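PDB 5XYH: CbsA from Xanthomonas oryzae pv. oryzae, which probably hydrolyses beta-1,4 linkages of cellulose from the chain ends, releasing cellobiose, as a family 6 exoglucanase that degrades plant cell walls. Local coordinates for residues 99-104 with 157-162; 142-147 with 191-196; 331-336 with 382-387. All coordinates share one frame; numbering follows the deposited sequence.

Contact 1: residues 99-104 with 157-162; sequences DCHALA and QSTPAC
A disulfide joins Cys100 to Cys162, with 2.1 Å between Cys100 SG and Cys162 SG, and His101, Thr159 and Ala161 pack beside it. Its central torsion of 98° has the positive sign of a right-handed bridge and lies near the unstrained value. The two half-cystines reach it differently: Cys100 SG sits between its own backbone N and carbonyl carbon (chi1 66°), whereas Cys162 SG stands anti to its carbonyl carbon. Next to the bridge, the Ala161 methyl faces the Cys100 main chain, its CB 3.4 Å from Cys100 O and 4.0 Å from Cys100 CB. The Thr159 methyl CG2 approaches that same carbonyl oxygen more distantly.

The bridge staples a type I beta turn, Asp99 to Ala102, onto the first turn of helix 160-167. Ala102 N donates to Asp99 O at 3.0 Å to close the beta turn, placing Cys100 and His101 at its two central positions. Thr159 occupies the N-cap of the helix, although its side chain makes no capping bond. The link is consistent with a disulfide found in family 6 cellobiohydrolases, and probably lies near the substrate-binding region as it does there.

His101 and Thr159 cross at about a right angle. The hydroxyl of Thr159 meets the imidazole at its edge, in the ring plane, and the nearest pair is His101 CD2 and Thr159 OG1 at 3.3 Å. This is a contact with a ring carbon, and no hydrogen bond spans the two segments. With CG anti to the backbone N (chi1 -175°), the His101 ring extends to meet Thr159, and His101 CB packs 3.9 Å from Cys162 SG. Asn152 of helix 150-155 packs against Cys100, His101 and Cys162, while Asp99, turned from the bridge, hydrogen-bonds through its carboxylate to Tyr93 and Ser105.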
ATOM      1  N   ASP A  99       5.685   9.109   7.924  1.00 15.34           N
ATOM      2  CA  ASP A  99       6.804   8.242   7.552  1.00 15.78           C
ATOM      3  C   ASP A  99       7.998   8.424   8.493  1.00 16.89           C
ATOM      4  O   ASP A  99       9.107   8.789   8.086  1.00 16.61           O
ATOM      5  CB  ASP A  99       7.201   8.484   6.093  1.00 16.83           C
ATOM      6  CG  ASP A  99       5.990   8.625   5.182  1.00 16.58           C
ATOM      7  OD1 ASP A  99       5.306   7.608   4.926  1.00 15.18           O
ATOM      8  OD2 ASP A  99       5.718   9.755   4.731  1.00 16.63           O
ATOM      9  N   CYS A 100       7.753   8.165   9.776  1.00 16.90           N
ATOM     10  CA  CYS A 100       8.761   8.483  10.786  1.00 17.46           C
ATOM     11  C   CYS A 100      10.067   7.713  10.584  1.00 18.66           C
ATOM     12  O   CYS A 100      11.116   8.153  11.073  1.00 18.34           O
ATOM     13  CB  CYS A 100       8.203   8.214  12.187  1.00 18.21           C
ATOM     14  SG  CYS A 100       7.864   6.456  12.516  1.00 21.50           S
ATOM     15  N   HIS A 101      10.034   6.575   9.885  1.00 17.07           N
ATOM     16  CA  HIS A 101      11.225   5.756   9.695  1.00 18.43           C
ATOM     17  C   HIS A 101      11.939   6.052   8.380  1.00 18.33           C
ATOM     18  O   HIS A 101      13.063   5.576   8.173  1.00 18.45           O
ATOM     19  CB  HIS A 101      10.851   4.265   9.783  1.00 17.72           C
ATOM     20  CG  HIS A 101      12.027   3.338   9.729  1.00 18.76           C
ATOM     21  ND1 HIS A 101      12.288   2.533   8.641  1.00 18.80           N
ATOM     22  CD2 HIS A 101      13.019   3.097  10.621  1.00 20.12           C
ATOM     23  CE1 HIS A 101      13.389   1.838   8.864  1.00 19.90           C
ATOM     24  NE2 HIS A 101      13.852   2.160  10.057  1.00 20.82           N
ATOM     25  N   ALA A 102      11.333   6.850   7.504  1.00 16.97           N
ATOM     26  CA  ALA A 102      11.953   7.211   6.240  1.00 17.18           C
ATOM     27  C   ALA A 102      13.192   8.075   6.459  1.00 16.14           C
ATOM     28  O   ALA A 102      13.275   8.856   7.413  1.00 15.22           O
ATOM     29  CB  ALA A 102      10.951   7.966   5.359  1.00 16.62           C
ATOM     30  N   LEU A 103      14.149   7.946   5.539  1.00 15.80           N
ATOM     31  CA  LEU A 103      15.306   8.841   5.535  1.00 16.71           C
ATOM     32  C   LEU A 103      14.911  10.267   5.176  1.00 16.66           C
ATOM     33  O   LEU A 103      15.491  11.223   5.708  1.00 17.04           O
ATOM     34  CB  LEU A 103      16.363   8.330   4.561  1.00 15.32           C
ATOM     35  CG  LEU A 103      16.983   6.994   4.973  1.00 15.25           C
ATOM     36  CD1 LEU A 103      18.070   6.583   4.007  1.00 15.31           C
ATOM     37  CD2 LEU A 103      17.504   7.059   6.419  1.00 17.97           C
ATOM     38  N   ALA A 104      13.934  10.427   4.284  1.00 15.16           N
ATOM     39  CA  ALA A 104      13.448  11.742   3.851  1.00 15.86           C
ATOM     40  C   ALA A 104      11.951  11.616   3.557  1.00 15.89           C
ATOM     41  O   ALA A 104      11.550  11.243   2.453  1.00 15.38           O
ATOM     42  CB  ALA A 104      14.213  12.245   2.632  1.00 15.69           C
ATOM     43  N   GLN A 157      10.785   1.687  17.051  1.00 21.64           N
ATOM     44  CA  GLN A 157      10.789   2.655  18.137  1.00 23.38           C
ATOM     45  C   GLN A 157      12.178   3.202  18.423  1.00 23.06           C
ATOM     46  O   GLN A 157      12.288   4.286  18.996  1.00 23.59           O
ATOM     47  CB  GLN A 157      10.196   2.041  19.404  1.00 25.24           C
ATOM     48  CG  GLN A 157       8.707   2.334  19.564  1.00 26.97           C
ATOM     49  CD  GLN A 157       8.384   3.354  20.654  1.00 31.10           C
ATOM     50  OE1 GLN A 157       9.283   3.946  21.276  1.00 32.98           O
ATOM     51  NE2 GLN A 157       7.088   3.566  20.889  1.00 29.69           N
ATOM     52  N   SER A 158      13.244   2.502  18.023  1.00 22.74           N
ATOM     53  CA  SER A 158      14.583   3.050  18.228  1.00 21.33           C
ATOM     54  C   SER A 158      14.868   4.245  17.327  1.00 22.53           C
ATOM     55  O   SER A 158      15.781   5.026  17.631  1.00 22.62           O
ATOM     56  CB  SER A 158      15.643   1.961  18.027  1.00 22.12           C
ATOM     57  OG  SER A 158      15.592   1.449  16.711  1.00 25.06           O
ATOM     58  N   THR A 159      14.137   4.407  16.225  1.00 21.26           N
ATOM     59  CA  THR A 159      14.266   5.636  15.440  1.00 21.62           C
ATOM     60  C   THR A 159      13.613   6.789  16.196  1.00 21.64           C
ATOM     61  O   THR A 159      12.435   6.680  16.563  1.00 21.22           O
ATOM     62  CB  THR A 159      13.625   5.475  14.071  1.00 21.07           C
ATOM     63  OG1 THR A 159      14.201   4.342  13.412  1.00 20.66           O
ATOM     64  CG2 THR A 159      13.865   6.716  13.230  1.00 19.95           C
ATOM     65  N   PRO A 160      14.332   7.886  16.463  1.00 20.39           N
ATOM     66  CA  PRO A 160      13.792   8.928  17.352  1.00 20.93           C
ATOM     67  C   PRO A 160      12.455   9.492  16.905  1.00 21.47           C
ATOM     68  O   PRO A 160      11.570   9.716  17.742  1.00 20.80           O
ATOM     69  CB  PRO A 160      14.885  10.001  17.324  1.00 21.46           C
ATOM     70  CG  PRO A 160      16.124   9.256  17.042  1.00 22.29           C
ATOM     71  CD  PRO A 160      15.740   8.137  16.118  1.00 21.79           C
ATOM     72  N   ALA A 161      12.299   9.735  15.601  1.00 20.22           N
ATOM     73  CA  ALA A 161      11.035  10.236  15.072  1.00 20.42           C
ATOM     74  C   ALA A 161       9.886   9.285  15.383  1.00 20.65           C
ATOM     75  O   ALA A 161       8.766   9.726  15.659  1.00 19.32           O
ATOM     76  CB  ALA A 161      11.154  10.456  13.565  1.00 19.78           C
ATOM     77  N   CYS A 162      10.140   7.979  15.330  1.00 19.47           N
ATOM     78  CA  CYS A 162       9.094   7.010  15.633  1.00 19.69           C
ATOM     79  C   CYS A 162       8.833   6.921  17.127  1.00 20.50           C
ATOM     80  O   CYS A 162       7.678   6.808  17.548  1.00 19.94           O
ATOM     81  CB  CYS A 162       9.465   5.647  15.068  1.00 19.88           C
ATOM     82  SG  CYS A 162       9.650   5.652  13.259  1.00 20.23           S
TER

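Contact 2: residues 142-147 with 191-196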
ATOM      1  N   VAL A 142     -13.843   3.730  -0.373  1.00 13.42           N
ATOM      2  CA  VAL A 142     -13.019   2.737   0.321  1.00 13.14           C
ATOM      3  C   VAL A 142     -11.684   3.390   0.630  1.00 13.27           C
ATOM      4  O   VAL A 142     -10.903   3.689  -0.285  1.00 13.07           O
ATOM      5  CB  VAL A 142     -12.817   1.454  -0.497  1.00 13.29           C
ATOM      6  CG1 VAL A 142     -11.903   0.492   0.265  1.00 13.39           C
ATOM      7  CG2 VAL A 142     -14.152   0.789  -0.826  1.00 12.94           C
ATOM      8  N   ASN A 143     -11.410   3.583   1.916  1.00 12.87           N
ATOM      9  CA  ASN A 143     -10.229   4.301   2.383  1.00 12.52           C
ATOM     10  C   ASN A 143      -9.123   3.342   2.822  1.00 12.47           C
ATOM     11  O   ASN A 143      -9.362   2.424   3.618  1.00 12.00           O
ATOM     12  CB  ASN A 143     -10.595   5.214   3.552  1.00 12.83           C
ATOM     13  CG  ASN A 143     -11.434   6.391   3.133  1.00 13.52           C
ATOM     14  OD1 ASN A 143     -11.247   6.956   2.049  1.00 13.26           O
ATOM     15  ND2 ASN A 143     -12.379   6.774   3.989  1.00 13.67           N
ATOM     16  N   ILE A 144      -7.913   3.574   2.317  1.00 11.69           N
ATOM     17  CA  ILE A 144      -6.705   3.029   2.916  1.00 11.86           C
ATOM     18  C   ILE A 144      -6.241   4.032   3.964  1.00 11.54           C
ATOM     19  O   ILE A 144      -5.852   5.157   3.631  1.00 11.96           O
ATOM     20  CB  ILE A 144      -5.616   2.770   1.866  1.00 12.02           C
ATOM     21  CG1 ILE A 144      -6.108   1.698   0.880  1.00 11.31           C
ATOM     22  CG2 ILE A 144      -4.303   2.354   2.555  1.00 11.15           C
ATOM     23  CD1 ILE A 144      -5.184   1.449  -0.307  1.00 12.30           C
ATOM     24  N   ILE A 145      -6.280   3.631   5.230  1.00 11.62           N
ATOM     25  CA  ILE A 145      -6.070   4.552   6.345  1.00 11.68           C
ATOM     26  C   ILE A 145      -4.581   4.619   6.697  1.00 11.38           C
ATOM     27  O   ILE A 145      -4.022   3.676   7.269  1.00 12.06           O
ATOM     28  CB  ILE A 145      -6.900   4.149   7.567  1.00 11.57           C
ATOM     29  CG1 ILE A 145      -8.399   4.196   7.232  1.00 12.07           C
ATOM     30  CG2 ILE A 145      -6.556   5.066   8.749  1.00 12.10           C
ATOM     31  CD1 ILE A 145      -8.936   5.593   6.920  1.00 12.34           C
ATOM     32  N   GLU A 146      -3.953   5.756   6.367  1.00 11.81           N
ATOM     33  CA  GLU A 146      -2.599   6.197   6.715  1.00 11.18           C
ATOM     34  C   GLU A 146      -1.561   5.085   6.630  1.00 11.29           C
ATOM     35  O   GLU A 146      -1.092   4.579   7.662  1.00 12.05           O
ATOM     36  CB  GLU A 146      -2.595   6.837   8.105  1.00 11.64           C
ATOM     37  CG  GLU A 146      -3.374   8.169   8.188  1.00 11.30           C
ATOM     38  CD  GLU A 146      -2.729   9.304   7.400  1.00 12.22           C
ATOM     39  OE1 GLU A 146      -1.527   9.194   7.042  1.00 12.10           O
ATOM     40  OE2 GLU A 146      -3.435  10.315   7.147  1.00 11.87           O
ATOM     41  N   PRO A 147      -1.151   4.715   5.419  1.00 11.93           N
ATOM     42  CA  PRO A 147      -0.033   3.779   5.270  1.00 11.37           C
ATOM     43  C   PRO A 147       1.222   4.299   5.956  1.00 12.29           C
ATOM     44  O   PRO A 147       1.415   5.506   6.126  1.00 11.69           O
ATOM     45  CB  PRO A 147       0.167   3.692   3.752  1.00 12.01           C
ATOM     46  CG  PRO A 147      -1.045   4.248   3.138  1.00 11.51           C
ATOM     47  CD  PRO A 147      -1.691   5.164   4.123  1.00 11.38           C
ATOM     48  N   TYR A 191     -10.255   0.748   5.779  1.00 11.80           N
ATOM     49  CA  TYR A 191      -9.334  -0.369   5.964  1.00 11.53           C
ATOM     50  C   TYR A 191      -8.012   0.143   6.527  1.00 11.43           C
ATOM     51  O   TYR A 191      -7.342   0.976   5.905  1.00 11.35           O
ATOM     52  CB  TYR A 191      -9.123  -1.118   4.650  1.00 11.79           C
ATOM     53  CG  TYR A 191     -10.357  -1.904   4.225  1.00 12.21           C
ATOM     54  CD1 TYR A 191     -11.399  -1.274   3.548  1.00 12.53           C
ATOM     55  CD2 TYR A 191     -10.479  -3.266   4.513  1.00 12.10           C
ATOM     56  CE1 TYR A 191     -12.520  -1.977   3.168  1.00 12.50           C
ATOM     57  CE2 TYR A 191     -11.601  -3.981   4.124  1.00 12.33           C
ATOM     58  CZ  TYR A 191     -12.615  -3.326   3.449  1.00 13.03           C
ATOM     59  OH  TYR A 191     -13.738  -4.016   3.044  1.00 14.06           O
ATOM     60  N   MET A 192      -7.644  -0.366   7.702  1.00 11.02           N
ATOM     61  CA  MET A 192      -6.429   0.034   8.395  1.00 11.63           C
ATOM     62  C   MET A 192      -5.196  -0.553   7.702  1.00 11.55           C
ATOM     63  O   MET A 192      -5.086  -1.774   7.552  1.00 10.30           O
ATOM     64  CB  MET A 192      -6.490  -0.449   9.846  1.00 11.42           C
ATOM     65  CG  MET A 192      -7.573   0.179  10.691  1.00 12.80           C
ATOM     66  SD  MET A 192      -7.291   1.926  10.934  1.00 20.04           S
ATOM     67  CE  MET A 192      -5.750   1.897  11.840  1.00 15.17           C
ATOM     68  N   ASP A 193      -4.255   0.303   7.306  1.00 11.25           N
ATOM     69  CA  ASP A 193      -2.990  -0.180   6.772  1.00 10.89           C
ATOM     70  C   ASP A 193      -2.211  -0.888   7.870  1.00 11.44           C
ATOM     71  O   ASP A 193      -2.096  -0.374   8.985  1.00 11.76           O
ATOM     72  CB  ASP A 193      -2.150   0.966   6.218  1.00 11.77           C
ATOM     73  CG  ASP A 193      -0.847   0.473   5.601  1.00 12.60           C
ATOM     74  OD1 ASP A 193      -0.865   0.133   4.397  1.00 12.06           O
ATOM     75  OD2 ASP A 193       0.176   0.392   6.326  1.00 13.21           O
ATOM     76  N   ILE A 194      -1.656  -2.053   7.561  1.00 11.37           N
ATOM     77  CA  ILE A 194      -0.916  -2.772   8.597  1.00 11.72           C
ATOM     78  C   ILE A 194       0.352  -3.392   8.006  1.00 12.00           C
ATOM     79  O   ILE A 194       0.696  -4.549   8.282  1.00 12.21           O
ATOM     80  CB  ILE A 194      -1.842  -3.790   9.312  1.00 11.84           C
ATOM     81  CG1 ILE A 194      -1.231  -4.311  10.624  1.00 11.73           C
ATOM     82  CG2 ILE A 194      -2.306  -4.929   8.388  1.00 11.62           C
ATOM     83  CD1 ILE A 194      -2.266  -4.966  11.519  1.00 11.50           C
ATOM     84  N   GLY A 195       1.068  -2.603   7.193  1.00 11.95           N
ATOM     85  CA  GLY A 195       2.388  -2.989   6.726  1.00 14.17           C
ATOM     86  C   GLY A 195       2.360  -4.203   5.808  1.00 13.29           C
ATOM     87  O   GLY A 195       1.357  -4.495   5.152  1.00 12.05           O
ATOM     88  N   HIS A 196       3.482  -4.937   5.771  1.00 13.36           N
ATOM     89  CA  HIS A 196       3.621  -5.996   4.771  1.00 13.76           C
ATOM     90  C   HIS A 196       4.651  -7.075   5.100  1.00 14.27           C
ATOM     91  O   HIS A 196       4.575  -8.184   4.566  1.00 14.32           O
ATOM     92  CB  HIS A 196       4.030  -5.379   3.439  1.00 13.24           C
ATOM     93  CG  HIS A 196       5.468  -4.971   3.413  1.00 14.60           C
ATOM     94  ND1 HIS A 196       6.465  -5.792   2.923  1.00 15.51           N
ATOM     95  CD2 HIS A 196       6.086  -3.859   3.875  1.00 14.19           C
ATOM     96  CE1 HIS A 196       7.633  -5.184   3.053  1.00 14.96           C
ATOM     97  NE2 HIS A 196       7.432  -4.014   3.631  1.00 15.66           N
TER
HETATM   98  O   HOH W   1      -2.641   2.358   9.647  1.00 14.73           O
HETATM   99  O   HOH W   2       0.244   1.999   8.772  1.00 13.41           O
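Tyr191 N donates to Asn143 O at 2.9 Å, and Ile145 N returns an equally short bond to Tyr191 O, both nearly straight at the hydrogen (164° and 163°). They form the parallel ladder between strands 140-145 and 188-193, neighbours in the distorted alpha/beta barrel of family 6 glycoside hydrolases, with helices in the beta-alpha-beta connection between them. Asp193 N adds a weak third bond to Ile145 O, 3.4 Å long. The register then slips by a residue at Glu146, whose phi is positive, and Pro147 comes to lie opposite Asp193.

Water takes over at the C-terminal ends of the strands, the end at which barrel enzymes commonly place their active sites. Water 1 donates to Ile145 O and Asp193 O, water 2 to Glu146 O and Asp193 OD2. Asp193 OD2 also receives Gly195 N at 3.2 Å, from above the carboxylate plane, in an Asx turn, while OD1 is hydrogen-bonded to Thr234. With Asp193 CG anti to the backbone N (chi1 -178°), the carboxylate turns a face to Pro147, Asp193 CG lying 3.4 Å from Pro147 CA. Glu146 points its carboxylate elsewhere, to Tyr119 and the backbone N atoms of Asp94 and Met95.

One apolar contact lies on each face of the pair. On the Tyr191 face, Val142 CG1 meets ring atom Tyr191 CD1 at 3.8 Å, and the Tyr191 hydroxyl is hydrogen-bonded to His355 ND1. On the opposite face, the doubly bent Met192 chain brings its SD within 3.9 Å of Ile145 CG2.

Contact 3: residues 331-336 with 382-387; sequences RGNWCN and DRYCDP
Trp334 packs closely beside Tyr384. The indole atoms Trp334 NE1 and CD1 meet Tyr384 CB, CG and CD2 along the near side of the tyrosine ring, NE1 coming 3.5 Å from Tyr384 CG, and Trp334 CE2 and CZ2 lie by Tyr384 CB. The planes are only 20° from parallel but slid apart, with 4.9 Å between the centroids of the Trp334 five-membered ring and the Tyr384 ring, and there is little overlap. Trp334 adopts the less common rotamer with CG between backbone N and carbonyl carbon (chi1 55°), which folds the indole back above Cys335 CB. Trp334 CH2 also lies 3.9 Å from Cys385 SG, a sulfur-aromatic contact oblique to the ring.

At the rim of the indole the Asp382 carboxylate stands perpendicular to the ring plane, its CG in that plane and 3.8 Å from Trp334 CZ2. Asp382 OD1 uses its anti lone pair to accept from Tyr384 N in an Asx turn, which fixes the carboxylate at the start of the 3-10 turn 383-385. Water 3 sits at this same edge, donating to Asp382 OD1 and only weakly held by Trp334 NE1.

Cys335 and Cys385 probably correspond to the second disulfide of family 6 cellobiohydrolases, which in relatives helps hold a loop near the active-site tunnel. Here Cys335 SG and Cys385 SG are 2.8 Å apart, longer than a disulfide bond, and the state of the pair is doubtful.

Against this close side-chain packing stands a looser, water-bridged side, and no direct hydrogen bond joins the two segments. Water 4 accepts from Cys335 N at 3.1 Å and donates to Tyr384 O at 2.7 Å. Farther along, water 5 accepts from Asn336 ND2 and donates to Cys385 O, 2.9 Å away.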
ATOM      1  N   ARG A 331      14.409  -7.818   1.842  1.00 14.79           N
ATOM      2  CA  ARG A 331      12.985  -7.508   1.929  1.00 14.45           C
ATOM      3  C   ARG A 331      12.720  -6.078   2.408  1.00 15.30           C
ATOM      4  O   ARG A 331      11.594  -5.592   2.265  1.00 15.50           O
ATOM      5  CB  ARG A 331      12.288  -8.550   2.833  1.00 15.04           C
ATOM      6  CG  ARG A 331      12.527  -9.994   2.363  1.00 13.78           C
ATOM      7  CD  ARG A 331      11.763 -11.008   3.184  1.00 14.65           C
ATOM      8  NE  ARG A 331      10.373 -11.052   2.764  1.00 15.26           N
ATOM      9  CZ  ARG A 331       9.367 -11.460   3.535  1.00 15.97           C
ATOM     10  NH1 ARG A 331       9.588 -11.873   4.776  1.00 15.63           N
ATOM     11  NH2 ARG A 331       8.133 -11.455   3.055  1.00 15.55           N
ATOM     12  N   GLY A 332      13.723  -5.385   2.939  1.00 15.04           N
ATOM     13  CA  GLY A 332      13.550  -4.002   3.356  1.00 15.37           C
ATOM     14  C   GLY A 332      13.620  -2.971   2.247  1.00 14.53           C
ATOM     15  O   GLY A 332      13.369  -1.789   2.506  1.00 14.19           O
ATOM     16  N   ASN A 333      13.951  -3.391   1.027  1.00 14.11           N
ATOM     17  CA  ASN A 333      14.078  -2.483  -0.114  1.00 14.25           C
ATOM     18  C   ASN A 333      12.696  -2.206  -0.706  1.00 14.16           C
ATOM     19  O   ASN A 333      12.078  -3.088  -1.313  1.00 13.44           O
ATOM     20  CB  ASN A 333      14.999  -3.082  -1.166  1.00 13.75           C
ATOM     21  CG  ASN A 333      16.438  -3.154  -0.704  1.00 13.87           C
ATOM     22  OD1 ASN A 333      16.824  -2.525   0.281  1.00 14.45           O
ATOM     23  ND2 ASN A 333      17.242  -3.911  -1.420  1.00 15.26           N
ATOM     24  N   TRP A 334      12.236  -0.963  -0.582  1.00 13.43           N
ATOM     25  CA  TRP A 334      10.872  -0.612  -0.921  1.00 13.02           C
ATOM     26  C   TRP A 334      10.731   0.312  -2.120  1.00 13.58           C
ATOM     27  O   TRP A 334       9.602   0.567  -2.545  1.00 12.75           O
ATOM     28  CB  TRP A 334      10.210   0.071   0.275  1.00 14.23           C
ATOM     29  CG  TRP A 334      10.996   1.277   0.771  1.00 13.62           C
ATOM     30  CD1 TRP A 334      11.975   1.279   1.718  1.00 14.85           C
ATOM     31  CD2 TRP A 334      10.854   2.641   0.338  1.00 13.76           C
ATOM     32  NE1 TRP A 334      12.451   2.559   1.911  1.00 14.32           N
ATOM     33  CE2 TRP A 334      11.776   3.413   1.078  1.00 14.49           C
ATOM     34  CE3 TRP A 334      10.027   3.287  -0.593  1.00 14.30           C
ATOM     35  CZ2 TRP A 334      11.898   4.791   0.912  1.00 14.15           C
ATOM     36  CZ3 TRP A 334      10.153   4.661  -0.763  1.00 13.86           C
ATOM     37  CH2 TRP A 334      11.077   5.398  -0.009  1.00 14.27           C
ATOM     38  N   CYS A 335      11.817   0.849  -2.665  1.00 13.18           N
ATOM     39  CA  CYS A 335      11.679   1.941  -3.616  1.00 13.30           C
ATOM     40  C   CYS A 335      12.006   1.514  -5.042  1.00 13.04           C
ATOM     41  O   CYS A 335      13.095   0.986  -5.301  1.00 12.63           O
ATOM     42  CB  CYS A 335      12.565   3.118  -3.229  1.00 13.45           C
ATOM     43  SG  CYS A 335      12.460   4.339  -4.544  1.00 15.47           S
ATOM     44  N   ASN A 336      11.067   1.772  -5.959  1.00 13.21           N
ATOM     45  CA  ASN A 336      11.257   1.641  -7.411  1.00 12.77           C
ATOM     46  C   ASN A 336      11.980   0.343  -7.768  1.00 13.25           C
ATOM     47  O   ASN A 336      13.007   0.331  -8.445  1.00 12.88           O
ATOM     48  CB  ASN A 336      12.004   2.859  -7.973  1.00 12.80           C
ATOM     49  CG  ASN A 336      11.202   4.162  -7.843  1.00 13.37           C
ATOM     50  OD1 ASN A 336       9.978   4.141  -7.733  1.00 12.29           O
ATOM     51  ND2 ASN A 336      11.895   5.298  -7.894  1.00 13.14           N
ATOM     52  N   ASP A 382      15.316  10.501  -0.792  1.00 13.98           N
ATOM     53  CA  ASP A 382      15.486   9.395   0.139  1.00 14.10           C
ATOM     54  C   ASP A 382      16.537   8.458  -0.445  1.00 14.14           C
ATOM     55  O   ASP A 382      16.379   7.984  -1.573  1.00 14.13           O
ATOM     56  CB  ASP A 382      14.152   8.673   0.336  1.00 13.99           C
ATOM     57  CG  ASP A 382      14.112   7.819   1.601  1.00 14.54           C
ATOM     58  OD1 ASP A 382      14.959   6.910   1.747  1.00 13.62           O
ATOM     59  OD2 ASP A 382      13.205   8.054   2.436  1.00 15.32           O
ATOM     60  N   ARG A 383      17.624   8.220   0.294  1.00 13.67           N
ATOM     61  CA  ARG A 383      18.678   7.349  -0.226  1.00 14.37           C
ATOM     62  C   ARG A 383      18.195   5.924  -0.493  1.00 13.98           C
ATOM     63  O   ARG A 383      18.838   5.199  -1.258  1.00 13.85           O
ATOM     64  CB  ARG A 383      19.876   7.304   0.727  1.00 14.39           C
ATOM     65  CG  ARG A 383      20.461   8.653   1.084  1.00 15.99           C
ATOM     66  CD  ARG A 383      21.147   9.330  -0.113  1.00 16.49           C
ATOM     67  NE  ARG A 383      22.132   8.489  -0.808  1.00 15.84           N
ATOM     68  CZ  ARG A 383      23.362   8.239  -0.371  1.00 16.62           C
ATOM     69  NH1 ARG A 383      23.780   8.741   0.791  1.00 16.64           N
ATOM     70  NH2 ARG A 383      24.177   7.479  -1.103  1.00 17.03           N
ATOM     71  N   TYR A 384      17.074   5.497   0.091  1.00 14.05           N
ATOM     72  CA  TYR A 384      16.593   4.178  -0.305  1.00 13.44           C
ATOM     73  C   TYR A 384      16.138   4.143  -1.759  1.00 13.27           C
ATOM     74  O   TYR A 384      15.902   3.050  -2.285  1.00 12.71           O
ATOM     75  CB  TYR A 384      15.467   3.717   0.619  1.00 14.45           C
ATOM     76  CG  TYR A 384      15.909   2.709   1.662  1.00 15.02           C
ATOM     77  CD1 TYR A 384      16.532   3.125   2.836  1.00 15.76           C
ATOM     78  CD2 TYR A 384      15.687   1.350   1.481  1.00 15.24           C
ATOM     79  CE1 TYR A 384      16.919   2.219   3.796  1.00 16.00           C
ATOM     80  CE2 TYR A 384      16.070   0.429   2.437  1.00 15.35           C
ATOM     81  CZ  TYR A 384      16.689   0.868   3.590  1.00 16.42           C
ATOM     82  OH  TYR A 384      17.067  -0.039   4.546  1.00 16.97           O
ATOM     83  N   CYS A 385      16.030   5.308  -2.416  1.00 12.18           N
ATOM     84  CA  CYS A 385      15.731   5.426  -3.841  1.00 13.46           C
ATOM     85  C   CYS A 385      16.991   5.613  -4.684  1.00 13.98           C
ATOM     86  O   CYS A 385      16.894   5.776  -5.908  1.00 13.53           O
ATOM     87  CB  CYS A 385      14.774   6.609  -4.095  1.00 13.82           C
ATOM     88  SG  CYS A 385      13.236   6.570  -3.093  1.00 15.49           S
ATOM     89  N   ASP A 386      18.154   5.615  -4.041  1.00 13.10           N
ATOM     90  CA  ASP A 386      19.447   5.768  -4.690  1.00 13.71           C
ATOM     91  C   ASP A 386      19.987   4.376  -5.019  1.00 14.27           C
ATOM     92  O   ASP A 386      20.291   3.607  -4.089  1.00 13.84           O
ATOM     93  CB  ASP A 386      20.386   6.515  -3.741  1.00 14.41           C
ATOM     94  CG  ASP A 386      21.792   6.682  -4.271  1.00 14.80           C
ATOM     95  OD1 ASP A 386      22.127   6.093  -5.312  1.00 14.85           O
ATOM     96  OD2 ASP A 386      22.574   7.414  -3.618  1.00 15.80           O
ATOM     97  N   PRO A 387      20.128   4.006  -6.298  1.00 14.18           N
ATOM     98  CA  PRO A 387      20.641   2.654  -6.629  1.00 14.89           C
ATOM     99  C   PRO A 387      21.990   2.311  -6.001  1.00 14.75           C
ATOM    100  O   PRO A 387      22.272   1.119  -5.805  1.00 14.64           O
ATOM    101  CB  PRO A 387      20.746   2.678  -8.159  1.00 15.29           C
ATOM    102  CG  PRO A 387      19.782   3.723  -8.589  1.00 15.34           C
ATOM    103  CD  PRO A 387      19.671   4.738  -7.492  1.00 14.55           C
TER
HETATM  104  O   HOH W   3      13.861   5.162   3.686  1.00 16.12           O
HETATM  105  O   HOH W   4      14.850   0.533  -2.013  1.00 12.62           O
HETATM  106  O   HOH W   5      14.904   4.873  -7.744  1.00 12.23           O

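Contacts 1 and 2 interleave along the chain, in the order 99-104, 142-147, 157-162 and 191-196, and both draw on the same run of barrel strands and helices; contact 3 follows in two long loops late in the sequence. The centre of contact 2, in the sheet, lies about 7 Å from the centre of the chain; the centres of contacts 1 and 3 are about 18 Å and 21 Å from the centre of contact 2. Contacts 1 and 3, centres about 15 Å apart, meet where Asp382 OD2 accepts a hydrogen bond from Ala104 N, 3.1 Å away. The Cys100-Cys162 disulfide covalently ties a loop to helix 160-167, whereas contact 3 brings two late loops together, consistent with the loop-enclosed binding site of cellobiohydrolases.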